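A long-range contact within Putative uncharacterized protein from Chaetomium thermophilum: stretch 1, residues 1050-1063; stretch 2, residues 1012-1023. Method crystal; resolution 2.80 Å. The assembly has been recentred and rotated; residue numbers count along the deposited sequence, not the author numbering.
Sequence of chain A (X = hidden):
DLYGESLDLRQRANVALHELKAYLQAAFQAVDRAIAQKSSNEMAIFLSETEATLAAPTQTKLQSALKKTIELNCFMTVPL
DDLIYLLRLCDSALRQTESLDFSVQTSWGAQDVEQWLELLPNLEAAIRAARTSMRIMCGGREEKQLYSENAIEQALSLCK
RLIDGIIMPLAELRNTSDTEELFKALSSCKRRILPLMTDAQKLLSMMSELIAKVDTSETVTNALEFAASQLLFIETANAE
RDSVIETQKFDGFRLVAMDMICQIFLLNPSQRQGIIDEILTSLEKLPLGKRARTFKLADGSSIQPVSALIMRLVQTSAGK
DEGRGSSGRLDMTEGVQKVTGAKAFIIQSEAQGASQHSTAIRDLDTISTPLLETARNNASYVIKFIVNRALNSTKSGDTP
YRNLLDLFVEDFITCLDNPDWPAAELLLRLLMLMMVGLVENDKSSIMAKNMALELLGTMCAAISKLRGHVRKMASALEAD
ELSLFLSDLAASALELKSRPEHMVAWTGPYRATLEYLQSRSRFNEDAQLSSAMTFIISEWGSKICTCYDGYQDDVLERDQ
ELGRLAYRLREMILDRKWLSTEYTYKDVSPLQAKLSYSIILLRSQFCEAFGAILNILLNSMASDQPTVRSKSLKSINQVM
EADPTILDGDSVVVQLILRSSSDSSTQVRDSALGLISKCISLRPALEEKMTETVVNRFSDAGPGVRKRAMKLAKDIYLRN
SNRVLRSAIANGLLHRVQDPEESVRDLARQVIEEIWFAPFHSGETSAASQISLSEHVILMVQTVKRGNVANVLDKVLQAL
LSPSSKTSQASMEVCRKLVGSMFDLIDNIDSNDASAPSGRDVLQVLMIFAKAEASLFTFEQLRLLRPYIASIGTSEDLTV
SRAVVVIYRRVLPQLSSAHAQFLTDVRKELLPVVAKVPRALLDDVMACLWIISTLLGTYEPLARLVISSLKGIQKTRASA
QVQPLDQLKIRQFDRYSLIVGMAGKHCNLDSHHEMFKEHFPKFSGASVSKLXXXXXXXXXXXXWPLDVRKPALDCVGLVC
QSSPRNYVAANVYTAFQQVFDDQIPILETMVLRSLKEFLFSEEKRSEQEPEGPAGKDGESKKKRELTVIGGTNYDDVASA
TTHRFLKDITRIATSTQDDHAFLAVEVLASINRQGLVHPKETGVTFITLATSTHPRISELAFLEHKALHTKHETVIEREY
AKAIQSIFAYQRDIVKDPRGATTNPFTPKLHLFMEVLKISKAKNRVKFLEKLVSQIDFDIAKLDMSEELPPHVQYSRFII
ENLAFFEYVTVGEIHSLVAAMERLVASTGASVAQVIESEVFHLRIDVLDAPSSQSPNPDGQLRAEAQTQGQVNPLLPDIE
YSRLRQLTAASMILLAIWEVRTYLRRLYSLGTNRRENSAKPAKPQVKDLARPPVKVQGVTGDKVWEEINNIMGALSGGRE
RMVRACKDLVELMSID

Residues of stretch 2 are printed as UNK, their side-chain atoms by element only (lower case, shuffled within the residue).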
ATOM      1  N   ALA A1050      68.547   3.317  -0.746  1.00 75.39           N
ATOM      2  CA  ALA A1050      68.943   2.523   0.413  1.00 77.94           C
ATOM      3  C   ALA A1050      68.750   3.292   1.711  1.00 76.47           C
ATOM      4  O   ALA A1050      68.569   2.688   2.773  1.00 75.68           O
ATOM      5  CB  ALA A1050      70.402   2.086   0.271  1.00 80.32           C
ATOM      6  N   ASN A1051      68.775   4.623   1.643  1.00 73.55           N
ATOM      7  CA  ASN A1051      68.693   5.433   2.850  1.00 72.17           C
ATOM      8  C   ASN A1051      67.317   5.351   3.504  1.00 70.19           C
ATOM      9  O   ASN A1051      67.212   5.475   4.729  1.00 70.13           O
ATOM     10  CB  ASN A1051      69.036   6.883   2.511  1.00 71.64           C
ATOM     11  CG  ASN A1051      69.495   7.672   3.718  1.00 72.02           C
ATOM     12  OD1 ASN A1051      69.771   7.110   4.778  1.00 72.87           O
ATOM     13  ND2 ASN A1051      69.590   8.987   3.560  1.00 71.63           N
ATOM     14  N   VAL A1052      66.262   5.138   2.721  1.00 74.68           N
ATOM     15  CA  VAL A1052      64.891   5.232   3.220  1.00 71.93           C
ATOM     16  C   VAL A1052      64.266   3.857   3.435  1.00 71.91           C
ATOM     17  O   VAL A1052      63.668   3.600   4.480  1.00 73.53           O
ATOM     18  CB  VAL A1052      64.032   6.102   2.273  1.00 70.56           C
ATOM     19  CG1 VAL A1052      63.843   5.440   0.916  1.00 70.64           C
ATOM     20  CG2 VAL A1052      62.688   6.410   2.907  1.00 69.16           C
ATOM     21  N   TYR A1053      64.385   2.950   2.461  1.00 56.06           N
ATOM     22  CA  TYR A1053      63.673   1.685   2.596  1.00 55.00           C
ATOM     23  C   TYR A1053      64.276   0.791   3.670  1.00 54.99           C
ATOM     24  O   TYR A1053      63.622  -0.172   4.084  1.00 54.24           O
ATOM     25  CB  TYR A1053      63.600   0.941   1.253  1.00 55.67           C
ATOM     26  CG  TYR A1053      64.904   0.414   0.686  1.00 57.74           C
ATOM     27  CD1 TYR A1053      65.571  -0.650   1.280  1.00 59.39           C
ATOM     28  CD2 TYR A1053      65.438   0.950  -0.479  1.00 58.35           C
ATOM     29  CE1 TYR A1053      66.752  -1.140   0.753  1.00 61.53           C
ATOM     30  CE2 TYR A1053      66.617   0.463  -1.018  1.00 60.26           C
ATOM     31  CZ  TYR A1053      67.269  -0.582  -0.398  1.00 61.83           C
ATOM     32  OH  TYR A1053      68.443  -1.069  -0.926  1.00 64.11           O
ATOM     33  N   THR A1054      65.493   1.082   4.134  1.00 66.02           N
ATOM     34  CA  THR A1054      65.980   0.438   5.348  1.00 66.99           C
ATOM     35  C   THR A1054      65.180   0.907   6.556  1.00 65.00           C
ATOM     36  O   THR A1054      64.898   0.122   7.469  1.00 65.56           O
ATOM     37  CB  THR A1054      67.469   0.727   5.548  1.00 68.60           C
ATOM     38  OG1 THR A1054      67.688   2.143   5.599  1.00 68.16           O
ATOM     39  CG2 THR A1054      68.290   0.125   4.415  1.00 70.17           C
ATOM     40  N   ALA A1055      64.793   2.184   6.567  1.00 54.48           N
ATOM     41  CA  ALA A1055      63.959   2.701   7.644  1.00 53.12           C
ATOM     42  C   ALA A1055      62.534   2.176   7.536  1.00 51.49           C
ATOM     43  O   ALA A1055      61.889   1.913   8.555  1.00 51.61           O
ATOM     44  CB  ALA A1055      63.973   4.229   7.634  1.00 52.11           C
ATOM     45  N   PHE A1056      62.022   2.018   6.312  1.00 54.27           N
ATOM     46  CA  PHE A1056      60.695   1.433   6.144  1.00 52.90           C
ATOM     47  C   PHE A1056      60.686  -0.027   6.583  1.00 55.22           C
ATOM     48  O   PHE A1056      59.809  -0.453   7.346  1.00 55.21           O
ATOM     49  CB  PHE A1056      60.241   1.562   4.687  1.00 51.48           C
ATOM     50  CG  PHE A1056      59.827   2.959   4.285  1.00 49.64           C
ATOM     51  CD1 PHE A1056      59.887   4.017   5.181  1.00 48.90           C
ATOM     52  CD2 PHE A1056      59.361   3.208   3.003  1.00 49.12           C
ATOM     53  CE1 PHE A1056      59.499   5.289   4.801  1.00 47.40           C
ATOM     54  CE2 PHE A1056      58.972   4.479   2.620  1.00 47.61           C
ATOM     55  CZ  PHE A1056      59.042   5.519   3.520  1.00 46.72           C
ATOM     56  N   GLN A1057      61.655  -0.813   6.109  1.00 59.00           N
ATOM     57  CA  GLN A1057      61.775  -2.192   6.569  1.00 61.35           C
ATOM     58  C   GLN A1057      61.903  -2.251   8.085  1.00 61.99           C
ATOM     59  O   GLN A1057      61.306  -3.119   8.732  1.00 62.52           O
ATOM     60  CB  GLN A1057      62.975  -2.869   5.906  1.00 64.01           C
ATOM     61  CG  GLN A1057      62.687  -3.451   4.529  1.00 64.83           C
ATOM     62  CD  GLN A1057      61.768  -4.658   4.583  1.00 64.20           C
ATOM     63  OE1 GLN A1057      61.194  -4.972   5.627  1.00 63.41           O
ATOM     64  NE2 GLN A1057      61.628  -5.345   3.455  1.00 65.79           N
ATOM     65  N   GLN A1058      62.679  -1.336   8.669  1.00 59.96           N
ATOM     66  CA  GLN A1058      62.787  -1.282  10.123  1.00 61.11           C
ATOM     67  C   GLN A1058      61.427  -1.033  10.761  1.00 58.39           C
ATOM     68  O   GLN A1058      61.071  -1.668  11.760  1.00 60.08           O
ATOM     69  CB  GLN A1058      63.780  -0.193  10.530  1.00 61.68           C
ATOM     70  CG  GLN A1058      64.156  -0.206  12.007  1.00 63.67           C
ATOM     71  CD  GLN A1058      64.827  -1.500  12.441  1.00 67.28           C
ATOM     72  OE1 GLN A1058      64.600  -1.982  13.551  1.00 67.66           O
ATOM     73  NE2 GLN A1058      65.663  -2.062  11.575  1.00 70.10           N
ATOM     74  N   VAL A1059      60.648  -0.112  10.189  1.00 39.24           N
ATOM     75  CA  VAL A1059      59.313   0.181  10.705  1.00 38.09           C
ATOM     76  C   VAL A1059      58.463  -1.082  10.705  1.00 38.40           C
ATOM     77  O   VAL A1059      57.919  -1.491  11.739  1.00 38.75           O
ATOM     78  CB  VAL A1059      58.656   1.300   9.878  1.00 36.67           C
ATOM     79  CG1 VAL A1059      57.149   1.351  10.109  1.00 35.72           C
ATOM     80  CG2 VAL A1059      59.279   2.642  10.217  1.00 36.42           C
ATOM     81  N   PHE A1060      58.333  -1.717   9.538  1.00 46.43           N
ATOM     82  CA  PHE A1060      57.490  -2.903   9.440  1.00 46.05           C
ATOM     83  C   PHE A1060      57.983  -4.021  10.349  1.00 49.73           C
ATOM     84  O   PHE A1060      57.173  -4.792  10.876  1.00 50.73           O
ATOM     85  CB  PHE A1060      57.428  -3.379   7.988  1.00 44.24           C
ATOM     86  CG  PHE A1060      56.678  -2.447   7.077  1.00 40.99           C
ATOM     87  CD1 PHE A1060      55.395  -2.033   7.390  1.00 39.14           C
ATOM     88  CD2 PHE A1060      57.263  -1.978   5.912  1.00 40.65           C
ATOM     89  CE1 PHE A1060      54.705  -1.175   6.556  1.00 37.33           C
ATOM     90  CE2 PHE A1060      56.578  -1.118   5.075  1.00 37.12           C
ATOM     91  CZ  PHE A1060      55.298  -0.717   5.396  1.00 36.69           C
ATOM     92  N   ASP A1061      59.298  -4.123  10.554  1.00 50.38           N
ATOM     93  CA  ASP A1061      59.825  -5.142  11.455  1.00 53.40           C
ATOM     94  C   ASP A1061      59.444  -4.851  12.901  1.00 53.73           C
ATOM     95  O   ASP A1061      59.064  -5.763  13.644  1.00 54.32           O
ATOM     96  CB  ASP A1061      61.345  -5.239  11.312  1.00 55.69           C
ATOM     97  CG  ASP A1061      61.772  -5.883  10.006  1.00 56.48           C
ATOM     98  OD1 ASP A1061      60.966  -6.634   9.418  1.00 55.72           O
ATOM     99  OD2 ASP A1061      62.919  -5.643   9.572  1.00 57.65           O
ATOM    100  N   ASP A1062      59.538  -3.586  13.318  1.00 52.81           N
ATOM    101  CA  ASP A1062      59.208  -3.230  14.694  1.00 53.58           C
ATOM    102  C   ASP A1062      57.732  -3.441  15.010  1.00 53.40           C
ATOM    103  O   ASP A1062      57.374  -3.537  16.189  1.00 53.89           O
ATOM    104  CB  ASP A1062      59.595  -1.775  14.962  1.00 52.55           C
ATOM    105  CG  ASP A1062      61.094  -1.555  14.912  1.00 53.99           C
ATOM    106  OD1 ASP A1062      61.800  -2.405  14.331  1.00 55.16           O
ATOM    107  OD2 ASP A1062      61.566  -0.529  15.450  1.00 53.84           O
ATOM    108  N   GLN A1063      56.873  -3.514  13.993  1.00 67.44           N
ATOM    109  CA  GLN A1063      55.441  -3.748  14.189  1.00 66.33           C
ATOM    110  C   GLN A1063      54.824  -2.690  15.104  1.00 65.47           C
ATOM    111  O   GLN A1063      54.001  -2.997  15.969  1.00 65.75           O
ATOM    112  CB  GLN A1063      55.181  -5.155  14.735  1.00 67.99           C
ATOM    113  CG  GLN A1063      55.350  -6.263  13.707  1.00 68.69           C
ATOM    114  CD  GLN A1063      54.944  -7.621  14.247  1.00 71.10           C
ATOM    115  OE1 GLN A1063      54.967  -7.853  15.455  1.00 73.76           O
ATOM    116  NE2 GLN A1063      54.561  -8.523  13.352  1.00 70.29           N
ATOM    117  N   UNK A1012      66.783  16.715   1.878  1.00 54.57           N
ATOM    118  CA  UNK A1012      65.835  16.631   2.982  1.00 52.36           C
ATOM    119  C   UNK A1012      65.774  15.213   3.538  1.00 51.35           C
ATOM    120  O   UNK A1012      65.916  14.997   4.749  1.00 50.90           O
ATOM    121  s   UNK A1012      62.833  19.141   1.468  1.00 51.30           S
ATOM    122  c   UNK A1012      62.541  18.222  -0.037  1.00 51.13           C
ATOM    123  c   UNK A1012      64.455  17.096   2.509  1.00 50.97           C
ATOM    124  c   UNK A1012      64.455  18.520   1.956  1.00 51.96           C
ATOM    125  N   UNK A1013      65.582  14.226   2.659  1.00 42.88           N
ATOM    126  CA  UNK A1013      65.526  12.835   3.104  1.00 42.21           C
ATOM    127  C   UNK A1013      66.796  12.470   3.862  1.00 43.15           C
ATOM    128  O   UNK A1013      66.747  11.899   4.958  1.00 42.42           O
ATOM    129  c   UNK A1013      63.943  12.180   1.263  1.00 42.43           C
ATOM    130  c   UNK A1013      65.387  10.434   2.331  1.00 44.10           C
ATOM    131  c   UNK A1013      65.297  11.899   1.903  1.00 43.31           C
ATOM    132  N   UNK A1014      67.956  12.801   3.289  1.00 54.01           N
ATOM    133  CA  UNK A1014      69.229  12.432   3.900  1.00 54.84           C
ATOM    134  C   UNK A1014      69.415  13.082   5.264  1.00 54.77           C
ATOM    135  O   UNK A1014      70.075  12.507   6.139  1.00 55.32           O
ATOM    136  c   UNK A1014      70.386  12.816   2.977  1.00 56.98           C
ATOM    137  o   UNK A1014      71.617  11.821   1.197  1.00 59.08           O
ATOM    138  c   UNK A1014      70.516  11.884   1.787  1.00 58.01           C
ATOM    139  o   UNK A1014      69.518  11.217   1.440  1.00 57.67           O
ATOM    140  N   UNK A1015      68.855  14.276   5.467  1.00 44.94           N
ATOM    141  CA  UNK A1015      69.010  14.934   6.759  1.00 44.60           C
ATOM    142  C   UNK A1015      68.020  14.388   7.785  1.00 42.88           C
ATOM    143  O   UNK A1015      68.328  14.350   8.983  1.00 42.89           O
ATOM    144  c   UNK A1015      69.901  18.473   5.395  1.00 47.57           C
ATOM    145  c   UNK A1015      68.846  17.154   7.968  1.00 44.42           C
ATOM    146  c   UNK A1015      70.024  17.006   5.754  1.00 46.97           C
ATOM    147  c   UNK A1015      68.868  16.460   6.599  1.00 44.85           C
ATOM    148  N   UNK A1016      66.836  13.951   7.357  1.00 50.63           N
ATOM    149  CA  UNK A1016      65.785  13.604   8.313  1.00 50.17           C
ATOM    150  C   UNK A1016      65.793  12.119   8.664  1.00 51.60           C
ATOM    151  O   UNK A1016      65.560  11.751   9.819  1.00 52.67           O
ATOM    152  c   UNK A1016      64.400  15.535   7.496  1.00 45.98           C
ATOM    153  c   UNK A1016      64.412  14.039   7.765  1.00 47.15           C
ATOM    154  c   UNK A1016      63.302  13.671   8.748  1.00 46.06           C
ATOM    155  N   UNK A1017      66.060  11.241   7.701  1.00 47.66           N
ATOM    156  CA  UNK A1017      65.837   9.808   7.897  1.00 48.56           C
ATOM    157  C   UNK A1017      66.734   9.222   8.987  1.00 50.01           C
ATOM    158  O   UNK A1017      66.350   8.208   9.588  1.00 49.92           O
ATOM    159  c   UNK A1017      65.524   7.594   6.735  1.00 50.36           C
ATOM    160  c   UNK A1017      67.447   9.062   6.090  1.00 52.07           C
ATOM    161  c   UNK A1017      66.008   9.034   6.577  1.00 49.73           C
ATOM    162  N   UNK A1018      67.912   9.781   9.292  1.00 52.75           N
ATOM    163  CA  UNK A1018      68.703   9.205  10.393  1.00 55.21           C
ATOM    164  C   UNK A1018      67.954   9.125  11.712  1.00 56.48           C
ATOM    165  O   UNK A1018      68.366   8.361  12.595  1.00 58.91           O
ATOM    166  c   UNK A1018      70.056  10.690   9.137  1.00 54.57           C
ATOM    167  c   UNK A1018      68.665  10.861   8.620  1.00 53.04           C
ATOM    168  c   UNK A1018      69.907  10.151  10.492  1.00 55.52           C
ATOM    169  N   UNK A1019      66.874   9.882  11.880  1.00 67.07           N
ATOM    170  CA  UNK A1019      66.118   9.882  13.124  1.00 68.03           C
ATOM    171  C   UNK A1019      64.977   8.873  13.126  1.00 67.25           C
ATOM    172  O   UNK A1019      64.251   8.785  14.122  1.00 67.64           O
ATOM    173  c   UNK A1019      66.278  13.674  13.305  1.00 69.68           C
ATOM    174  c   UNK A1019      67.946  12.036  13.716  1.00 74.40           C
ATOM    175  c   UNK A1019      66.619  12.351  13.474  1.00 70.69           C
ATOM    176  c   UNK A1019      65.564  11.282  13.399  1.00 68.10           C
ATOM    177  c   UNK A1019      67.229  14.669  13.370  1.00 71.73           C
ATOM    178  c   UNK A1019      68.906  13.028  13.783  1.00 76.31           C
ATOM    179  c   UNK A1019      68.543  14.348  13.609  1.00 73.57           C
ATOM    180  N   UNK A1020      64.800   8.118  12.044  1.00 55.26           N
ATOM    181  CA  UNK A1020      63.816   7.046  12.021  1.00 55.08           C
ATOM    182  C   UNK A1020      64.318   5.774  12.689  1.00 56.86           C
ATOM    183  O   UNK A1020      63.547   4.818  12.818  1.00 57.24           O
ATOM    184  c   UNK A1020      63.413   6.735  10.579  1.00 54.18           C
ATOM    185  N   UNK A1021      65.580   5.740  13.111  1.00 61.30           N
ATOM    186  CA  UNK A1021      66.133   4.541  13.714  1.00 63.14           C
ATOM    187  C   UNK A1021      65.493   4.286  15.078  1.00 63.94           C
ATOM    188  O   UNK A1021      65.048   5.221  15.749  1.00 64.05           O
ATOM    189  c   UNK A1021      67.646   4.672  13.869  1.00 64.74           C
ATOM    190  N   UNK A1022      65.440   3.025  15.516  1.00 68.38           N
ATOM    191  CA  UNK A1022      64.858   2.732  16.836  1.00 68.16           C
ATOM    192  C   UNK A1022      65.641   3.330  17.990  1.00 69.62           C
ATOM    193  O   UNK A1022      65.117   3.374  19.110  1.00 69.70           O
ATOM    194  c   UNK A1022      65.945   0.790  15.952  1.00 70.67           C
ATOM    195  c   UNK A1022      65.940   1.809  14.852  1.00 68.81           C
ATOM    196  c   UNK A1022      64.864   1.198  16.892  1.00 70.04           C
ATOM    197  N   UNK A1023      66.871   3.791  17.756  1.00 66.41           N
ATOM    198  CA  UNK A1023      67.664   4.385  18.824  1.00 67.32           C
ATOM    199  C   UNK A1023      67.037   5.664  19.362  1.00 65.94           C
ATOM    200  O   UNK A1023      67.360   6.076  20.482  1.00 66.93           O
ATOM    201  o   UNK A1023      69.642   3.518  17.722  1.00 69.30           O
ATOM    202  c   UNK A1023      69.077   4.672  18.320  1.00 67.81           C
TER

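Position 1012 carries three carbons and a sulfur in an unbranched chain, with the sulfur third and a carbon beyond it; this is a thioether, out of reach of stretch 1, and the residue is Met1012. At 1013 one carbon bears two others, a fork at the beta carbon that identifies Val1013. Its CA-to-CB bond points toward the helix of stretch 1, and its backbone O lies 4.3 Å from Asn1051 ND2.

Position 1014 has two carbons, the second carrying two oxygens. This short carboxylate is Asp1014. Its CA-to-CB bond runs sideways, but the end of the side chain comes nearer, and Asn1051 ND2 donates a weak hydrogen bond of 3.1 Å to Asp1014 OD1, with an angle of 145° at the hydrogen.

Four carbons at 1015 fork at the first, with one arm two carbons long: Ile1015, directed away from stretch 1. Position 1016 again shows one carbon carrying two, but out of reach of the partner; it is Val1016, whose backbone N bonds to Met1012 O in the helical pattern.

The same three-carbon fork at 1017 points toward stretch 1 and meets three of its residues, Asn1051, Val1052 and Ala1055. This is Val1017. Its CG1 lies 3.3 Å from Asn1051 OD1, while its CG2 is 3.8 Å from Ala1055 CB and 4.3 Å from Val1052 CA.

At 1018 three carbons close a ring onto the backbone N, the mark of Pro1018, which points away. Position 1019 has one carbon followed by a six-carbon ring with no further atom, hence Phe1019, also out of reach. A single carbon at 1020 defines Ala1020, and its CB packs 3.9 Å from Ala1055 CB. The lone carbon at 1021, Ala1021, points away.

Position 1022 repeats the three-carbon ring closed onto N and points toward stretch 1; it is Pro1022, with CB 4.0 Å from Asp1062 OD2. One carbon and one oxygen at 1023 give Ser1023, beyond reach of the helix.

The contact buries 379 Å² in total and rests mainly on side-chain packing. Ala1055 is central: its small methyl lets the backbones approach, with its CA 6.2 Å from that of Ala1020, and it touches both Val1017 and Ala1020. The weak Asn1051–Asp1014 bond adds a polar link near the start of stretch 1, whereas Pro1022 extends the contact along the helix to Gln1058 and Asp1062.

Stretch 2, residues 1012-1023: MVDIVVPFAAPS
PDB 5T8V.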